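Local structure of NikO protein (Streptomyces tendae, 4FQD) at residues V330-Q344 / P357-F371. The protein is an enolpyruvyl transferase essential in nikkomycin biosynthesis that probably transfers enolpyruvyl from phosphoenolpyruvate to UDP-N-acetylglucosamine. The protein carries 4 engineered substitutions. Sequence-based numbering, arbitrary orientation.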
loop_
_atom_site.group_PDB
_atom_site.type_symbol
_atom_site.label_atom_id
_atom_site.label_comp_id
_atom_site.label_asym_id
_atom_site.label_seq_id
_atom_site.Cartn_x
_atom_site.Cartn_y
_atom_site.Cartn_z
ATOM N N VAL A 330 -5.399 0.907 -9.541
ATOM C CA VAL A 330 -4.170 0.535 -8.852
ATOM C C VAL A 330 -4.303 0.732 -7.348
ATOM O O VAL A 330 -5.102 1.549 -6.888
ATOM C CB VAL A 330 -2.971 1.375 -9.340
ATOM C CG1 VAL A 330 -2.555 0.963 -10.746
ATOM C CG2 VAL A 330 -3.305 2.857 -9.283
ATOM N N GLU A 331 -3.526 -0.029 -6.584
ATOM C CA GLU A 331 -3.393 0.222 -5.156
ATOM C C GLU A 331 -1.924 0.479 -4.836
ATOM O O GLU A 331 -1.040 -0.242 -5.301
ATOM C CB GLU A 331 -3.978 -0.924 -4.317
ATOM C CG GLU A 331 -3.140 -2.192 -4.239
ATOM C CD GLU A 331 -2.132 -2.173 -3.099
ATOM O OE1 GLU A 331 -1.339 -3.131 -2.997
ATOM O OE2 GLU A 331 -2.132 -1.206 -2.306
ATOM N N PHE A 332 -1.664 1.524 -4.061
ATOM C CA PHE A 332 -0.293 1.901 -3.747
ATOM C C PHE A 332 -0.216 2.735 -2.479
ATOM O O PHE A 332 -1.235 3.124 -1.909
ATOM C CB PHE A 332 0.332 2.672 -4.913
ATOM C CG PHE A 332 -0.301 4.010 -5.164
ATOM C CD1 PHE A 332 -1.424 4.120 -5.966
ATOM C CD2 PHE A 332 0.229 5.160 -4.602
ATOM C CE1 PHE A 332 -2.010 5.349 -6.200
ATOM C CE2 PHE A 332 -0.351 6.391 -4.830
ATOM C CZ PHE A 332 -1.473 6.486 -5.632
ATOM N N THR A 333 1.008 3.015 -2.050
ATOM C CA THR A 333 1.234 3.810 -0.854
ATOM C C THR A 333 2.195 4.955 -1.142
ATOM O O THR A 333 3.330 4.732 -1.561
ATOM C CB THR A 333 1.807 2.951 0.287
ATOM O OG1 THR A 333 0.874 1.916 0.625
ATOM C CG2 THR A 333 2.072 3.805 1.513
ATOM N N ALA A 334 1.733 6.181 -0.928
ATOM C CA ALA A 334 2.596 7.346 -1.058
ATOM C C ALA A 334 3.588 7.366 0.099
ATOM O O ALA A 334 3.199 7.508 1.257
ATOM C CB ALA A 334 1.771 8.621 -1.078
ATOM N N MET A 335 4.870 7.219 -0.221
ATOM C CA MET A 335 5.902 7.131 0.806
ATOM C C MET A 335 7.160 7.907 0.424
ATOM O O MET A 335 7.314 8.339 -0.718
ATOM C CB MET A 335 6.246 5.667 1.086
ATOM C CG MET A 335 6.663 4.892 -0.150
ATOM S SD MET A 335 6.926 3.140 0.169
ATOM C CE MET A 335 7.524 2.598 -1.430
ATOM N N SER A 336 8.055 8.075 1.393
ATOM C CA SER A 336 9.271 8.859 1.206
ATOM C C SER A 336 10.175 8.283 0.119
ATOM O O SER A 336 10.711 9.019 -0.710
ATOM C CB SER A 336 10.039 8.971 2.524
ATOM O OG SER A 336 9.248 9.587 3.525
ATOM N N ARG A 337 10.344 6.964 0.126
ATOM C CA ARG A 337 11.143 6.300 -0.896
ATOM C C ARG A 337 10.252 5.671 -1.961
ATOM O O ARG A 337 10.566 4.614 -2.506
ATOM C CB ARG A 337 12.061 5.249 -0.272
ATOM C CG ARG A 337 13.102 5.831 0.665
ATOM C CD ARG A 337 14.214 4.838 0.931
ATOM N NE ARG A 337 15.313 5.446 1.675
ATOM C CZ ARG A 337 16.502 4.879 1.842
ATOM N NH1 ARG A 337 16.751 3.688 1.315
ATOM N NH2 ARG A 337 17.445 5.506 2.534
ATOM N N GLY A 338 9.138 6.333 -2.250
ATOM C CA GLY A 338 8.218 5.875 -3.273
ATOM C C GLY A 338 7.483 7.032 -3.919
ATOM O O GLY A 338 8.080 8.064 -4.226
ATOM N N VAL A 339 6.182 6.856 -4.123
ATOM C CA VAL A 339 5.351 7.886 -4.733
ATOM C C VAL A 339 5.251 9.115 -3.835
ATOM O O VAL A 339 5.007 8.996 -2.634
ATOM C CB VAL A 339 3.934 7.358 -5.023
ATOM C CG1 VAL A 339 3.079 8.441 -5.664
ATOM C CG2 VAL A 339 4.006 6.133 -5.917
ATOM N N PHE A 340 5.446 10.291 -4.424
ATOM C CA PHE A 340 5.325 11.547 -3.693
ATOM C C PHE A 340 3.927 11.728 -3.118
ATOM O O PHE A 340 2.947 11.222 -3.665
ATOM C CB PHE A 340 5.659 12.735 -4.597
ATOM C CG PHE A 340 7.125 13.029 -4.696
ATOM C CD1 PHE A 340 7.796 13.626 -3.640
ATOM C CD2 PHE A 340 7.831 12.727 -5.849
ATOM C CE1 PHE A 340 9.144 13.904 -3.728
ATOM C CE2 PHE A 340 9.180 13.004 -5.942
ATOM C CZ PHE A 340 9.837 13.595 -4.881
ATOM N N SER A 341 3.842 12.458 -2.014
ATOM C CA SER A 341 2.563 12.740 -1.385
ATOM C C SER A 341 1.776 13.743 -2.225
ATOM O O SER A 341 0.546 13.725 -2.243
ATOM C CB SER A 341 2.783 13.283 0.026
ATOM O OG SER A 341 1.583 13.244 0.778
ATOM N N ASP A 342 2.499 14.610 -2.924
ATOM C CA ASP A 342 1.884 15.634 -3.762
ATOM C C ASP A 342 1.367 15.065 -5.080
ATOM O O ASP A 342 0.550 15.690 -5.755
ATOM C CB ASP A 342 2.877 16.764 -4.042
ATOM C CG ASP A 342 3.180 17.591 -2.809
ATOM O OD1 ASP A 342 2.261 17.793 -1.989
ATOM O OD2 ASP A 342 4.336 18.040 -2.660
ATOM N N SER A 343 1.849 13.880 -5.442
ATOM C CA SER A 343 1.455 13.245 -6.696
ATOM C C SER A 343 0.129 12.506 -6.550
ATOM O O SER A 343 -0.613 12.338 -7.518
ATOM C CB SER A 343 2.544 12.278 -7.168
ATOM O OG SER A 343 3.774 12.952 -7.371
ATOM N N GLN A 344 -0.159 12.075 -5.327
ATOM C CA GLN A 344 -1.356 11.291 -5.029
ATOM C C GLN A 344 -2.713 11.901 -5.443
ATOM O O GLN A 344 -3.569 11.178 -5.955
ATOM C CB GLN A 344 -1.350 10.862 -3.553
ATOM C CG GLN A 344 -2.653 11.078 -2.818
ATOM C CD GLN A 344 -2.460 11.843 -1.526
ATOM O OE1 GLN A 344 -3.209 12.772 -1.226
ATOM N NE2 GLN A 344 -1.453 11.455 -0.751
ATOM N N PRO A 357 -11.748 -0.165 -8.361
ATOM C CA PRO A 357 -11.376 0.599 -7.168
ATOM C C PRO A 357 -9.894 0.954 -7.149
ATOM O O PRO A 357 -9.050 0.079 -7.341
ATOM C CB PRO A 357 -11.679 -0.373 -6.016
ATOM C CG PRO A 357 -12.346 -1.577 -6.646
ATOM C CD PRO A 357 -11.903 -1.597 -8.064
ATOM N N THR A 358 -9.586 2.226 -6.921
ATOM C CA THR A 358 -8.207 2.653 -6.719
ATOM C C THR A 358 -7.970 2.934 -5.241
ATOM O O THR A 358 -8.664 3.752 -4.639
ATOM C CB THR A 358 -7.865 3.907 -7.545
ATOM O OG1 THR A 358 -7.717 3.547 -8.925
ATOM C CG2 THR A 358 -6.564 4.529 -7.056
ATOM N N TYR A 359 -6.993 2.248 -4.658
ATOM C CA TYR A 359 -6.696 2.396 -3.239
ATOM C C TYR A 359 -5.430 3.214 -3.030
ATOM O O TYR A 359 -4.355 2.848 -3.505
ATOM C CB TYR A 359 -6.555 1.025 -2.575
ATOM C CG TYR A 359 -7.767 0.138 -2.743
ATOM C CD1 TYR A 359 -7.891 -0.700 -3.845
ATOM C CD2 TYR A 359 -8.786 0.135 -1.800
ATOM C CE1 TYR A 359 -8.995 -1.513 -4.004
ATOM C CE2 TYR A 359 -9.897 -0.676 -1.949
ATOM C CZ TYR A 359 -9.995 -1.498 -3.053
ATOM O OH TYR A 359 -11.097 -2.307 -3.206
ATOM N N ILE A 360 -5.562 4.326 -2.315
ATOM C CA ILE A 360 -4.433 5.212 -2.067
ATOM C C ILE A 360 -4.150 5.342 -0.575
ATOM O O ILE A 360 -5.015 5.760 0.196
ATOM C CB ILE A 360 -4.679 6.612 -2.658
ATOM C CG1 ILE A 360 -4.911 6.518 -4.168
ATOM C CG2 ILE A 360 -3.512 7.536 -2.342
ATOM C CD1 ILE A 360 -5.201 7.847 -4.830
ATOM N N ARG A 361 -2.937 4.978 -0.172
ATOM C CA ARG A 361 -2.543 5.080 1.227
ATOM C C ARG A 361 -1.475 6.147 1.430
ATOM O O ARG A 361 -0.457 6.164 0.737
ATOM C CB ARG A 361 -2.037 3.735 1.748
ATOM C CG ARG A 361 -1.905 3.681 3.259
ATOM C CD ARG A 361 -1.353 2.346 3.711
ATOM N NE ARG A 361 -1.848 1.976 5.033
ATOM C CZ ARG A 361 -2.890 1.180 5.241
ATOM N NH1 ARG A 361 -3.546 0.662 4.214
ATOM N NH2 ARG A 361 -3.275 0.896 6.477
ATOM N N GLU A 362 -1.715 7.032 2.391
ATOM C CA GLU A 362 -0.780 8.100 2.711
ATOM C C GLU A 362 0.144 7.689 3.852
ATOM O O GLU A 362 -0.317 7.372 4.949
ATOM C CB GLU A 362 -1.544 9.369 3.089
ATOM C CG GLU A 362 -0.665 10.486 3.604
ATOM C CD GLU A 362 0.256 11.040 2.538
ATOM O OE1 GLU A 362 -0.248 11.473 1.481
ATOM O OE2 GLU A 362 1.485 11.037 2.757
ATOM N N ALA A 363 1.448 7.699 3.595
ATOM C CA ALA A 363 2.422 7.290 4.602
ATOM C C ALA A 363 3.469 8.367 4.874
ATOM O O ALA A 363 4.554 8.074 5.377
ATOM C CB ALA A 363 3.093 5.988 4.195
ATOM N N VAL A 364 3.142 9.609 4.535
ATOM C CA VAL A 364 4.028 10.737 4.814
ATOM C C VAL A 364 3.278 11.846 5.545
ATOM O O VAL A 364 3.488 12.065 6.738
ATOM C CB VAL A 364 4.656 11.310 3.525
ATOM C CG1 VAL A 364 5.564 12.486 3.855
ATOM C CG2 VAL A 364 5.427 10.232 2.781
ATOM N N TRP A 365 2.399 12.539 4.827
ATOM C CA TRP A 365 1.640 13.640 5.409
ATOM C C TRP A 365 0.207 13.244 5.734
ATOM O O TRP A 365 -0.681 13.329 4.886
ATOM C CB TRP A 365 1.651 14.861 4.486
ATOM C CG TRP A 365 2.987 15.517 4.394
ATOM C CD1 TRP A 365 3.811 15.550 3.307
ATOM C CD2 TRP A 365 3.668 16.226 5.436
ATOM N NE1 TRP A 365 4.959 16.243 3.606
ATOM C CE2 TRP A 365 4.896 16.667 4.906
ATOM C CE3 TRP A 365 3.356 16.533 6.764
ATOM C CZ2 TRP A 365 5.814 17.399 5.658
ATOM C CZ3 TRP A 365 4.267 17.260 7.509
ATOM C CH2 TRP A 365 5.482 17.685 6.955
ATOM N N GLU A 366 -0.003 12.820 6.974
ATOM C CA GLU A 366 -1.321 12.452 7.464
ATOM C C GLU A 366 -2.344 13.557 7.228
ATOM O O GLU A 366 -2.020 14.740 7.320
ATOM C CB GLU A 366 -1.234 12.162 8.958
ATOM C CG GLU A 366 -2.446 11.471 9.521
ATOM C CD GLU A 366 -2.633 10.065 8.982
ATOM O OE1 GLU A 366 -1.637 9.414 8.591
ATOM O OE2 GLU A 366 -3.796 9.614 8.955
ATOM N N HIS A 367 -3.575 13.159 6.920
ATOM C CA HIS A 367 -4.678 14.101 6.741
ATOM C C HIS A 367 -4.452 15.116 5.622
ATOM O O HIS A 367 -4.441 16.323 5.869
ATOM C CB HIS A 367 -4.979 14.847 8.047
ATOM C CG HIS A 367 -5.708 14.024 9.060
ATOM N ND1 HIS A 367 -5.114 13.571 10.220
ATOM C CD2 HIS A 367 -6.980 13.563 9.085
ATOM C CE1 HIS A 367 -5.992 12.874 10.916
ATOM N NE2 HIS A 367 -7.132 12.852 10.250
ATOM N N ARG A 368 -4.264 14.634 4.399
ATOM C CA ARG A 368 -4.242 15.528 3.244
ATOM C C ARG A 368 -5.104 14.994 2.099
ATOM O O ARG A 368 -4.740 15.077 0.924
ATOM C CB ARG A 368 -2.813 15.844 2.784
ATOM C CG ARG A 368 -2.019 14.667 2.257
ATOM C CD ARG A 368 -0.694 15.135 1.680
ATOM N NE ARG A 368 -0.864 16.002 0.517
ATOM C CZ ARG A 368 0.141 16.558 -0.153
ATOM N NH1 ARG A 368 1.393 16.340 0.226
ATOM N NH2 ARG A 368 -0.105 17.333 -1.201
ATOM N N PHE A 369 -6.258 14.449 2.465
ATOM C CA PHE A 369 -7.263 14.049 1.494
ATOM C C PHE A 369 -8.393 15.068 1.517
ATOM O O PHE A 369 -9.558 14.725 1.323
ATOM C CB PHE A 369 -7.799 12.656 1.823
ATOM C CG PHE A 369 -6.791 11.559 1.638
ATOM C CD1 PHE A 369 -5.928 11.570 0.554
ATOM C CD2 PHE A 369 -6.700 10.520 2.550
ATOM C CE1 PHE A 369 -4.997 10.561 0.381
ATOM C CE2 PHE A 369 -5.772 9.509 2.382
ATOM C CZ PHE A 369 -4.919 9.530 1.296
ATOM N N GLY A 370 -8.038 16.327 1.762
ATOM C CA GLY A 370 -9.012 17.400 1.849
ATOM C C GLY A 370 -9.634 17.762 0.513
ATOM O O GLY A 370 -10.620 18.497 0.458
ATOM N N PHE A 371 -9.054 17.248 -0.566
ATOM C CA PHE A 371 -9.583 17.480 -1.905
ATOM C C PHE A 371 -10.743 16.535 -2.204
ATOM O O PHE A 371 -11.572 16.810 -3.072
ATOM C CB PHE A 371 -8.478 17.303 -2.952
ATOM C CG PHE A 371 -7.837 15.941 -2.939
ATOM C CD1 PHE A 371 -6.733 15.686 -2.142
ATOM C CD2 PHE A 371 -8.337 14.917 -3.726
ATOM C CE1 PHE A 371 -6.142 14.434 -2.129
ATOM C CE2 PHE A 371 -7.753 13.664 -3.717
ATOM C CZ PHE A 371 -6.653 13.423 -2.917
#
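Val330 O accepts from Tyr359 N, the first of five backbone bonds that pair strand 331-334 with strand 357-362 in parallel. With helix 344-351 between them they form a beta-alpha-beta unit of the inverse barrel of the EPSP synthase family; strand 331-334 is an edge strand of its sheet within this chain. Glu331 sets its CB against Tyr359 CB, while its OE1 bonds to Thr333 N of the second subunit. On the opposite sheet face, the Phe332 ring lies alongside Ile360, CE1 3.7 Å from CG1. With Thr333 OG1 turned beside the backbone N (chi1 -61°), CG2 rests on Ala363 CB. Ala334 O takes Ala363 N, the last of the five bonds. Beyond the turn 335-338, the chain returns to Glu362. Ser341 OG donates to Glu362 OE1 (2.6 Å) on the syn side, 27° out of the carboxylate plane. A salt bridge follows: Arg368 NH2 and NH1 both grip Asp342 OD1, which lies in the guanidinium plane; Ser341 O lies over one face of that group. Gln344 NE2 meets the same Glu362 OE1 nearly along its C-O axis, amide and carboxylate planes 70° apart. Gln344 OE1 lies at the edge of the Phe371 ring. Glu362 OE2 accepts the backbone N of Val364 and Trp365. With an alanine in place of Glu362 the four donors lose their acceptor, and Ser341 and Gln344 would probably be free to turn. Four donors on one buried carboxylate probably stabilise its negative charge.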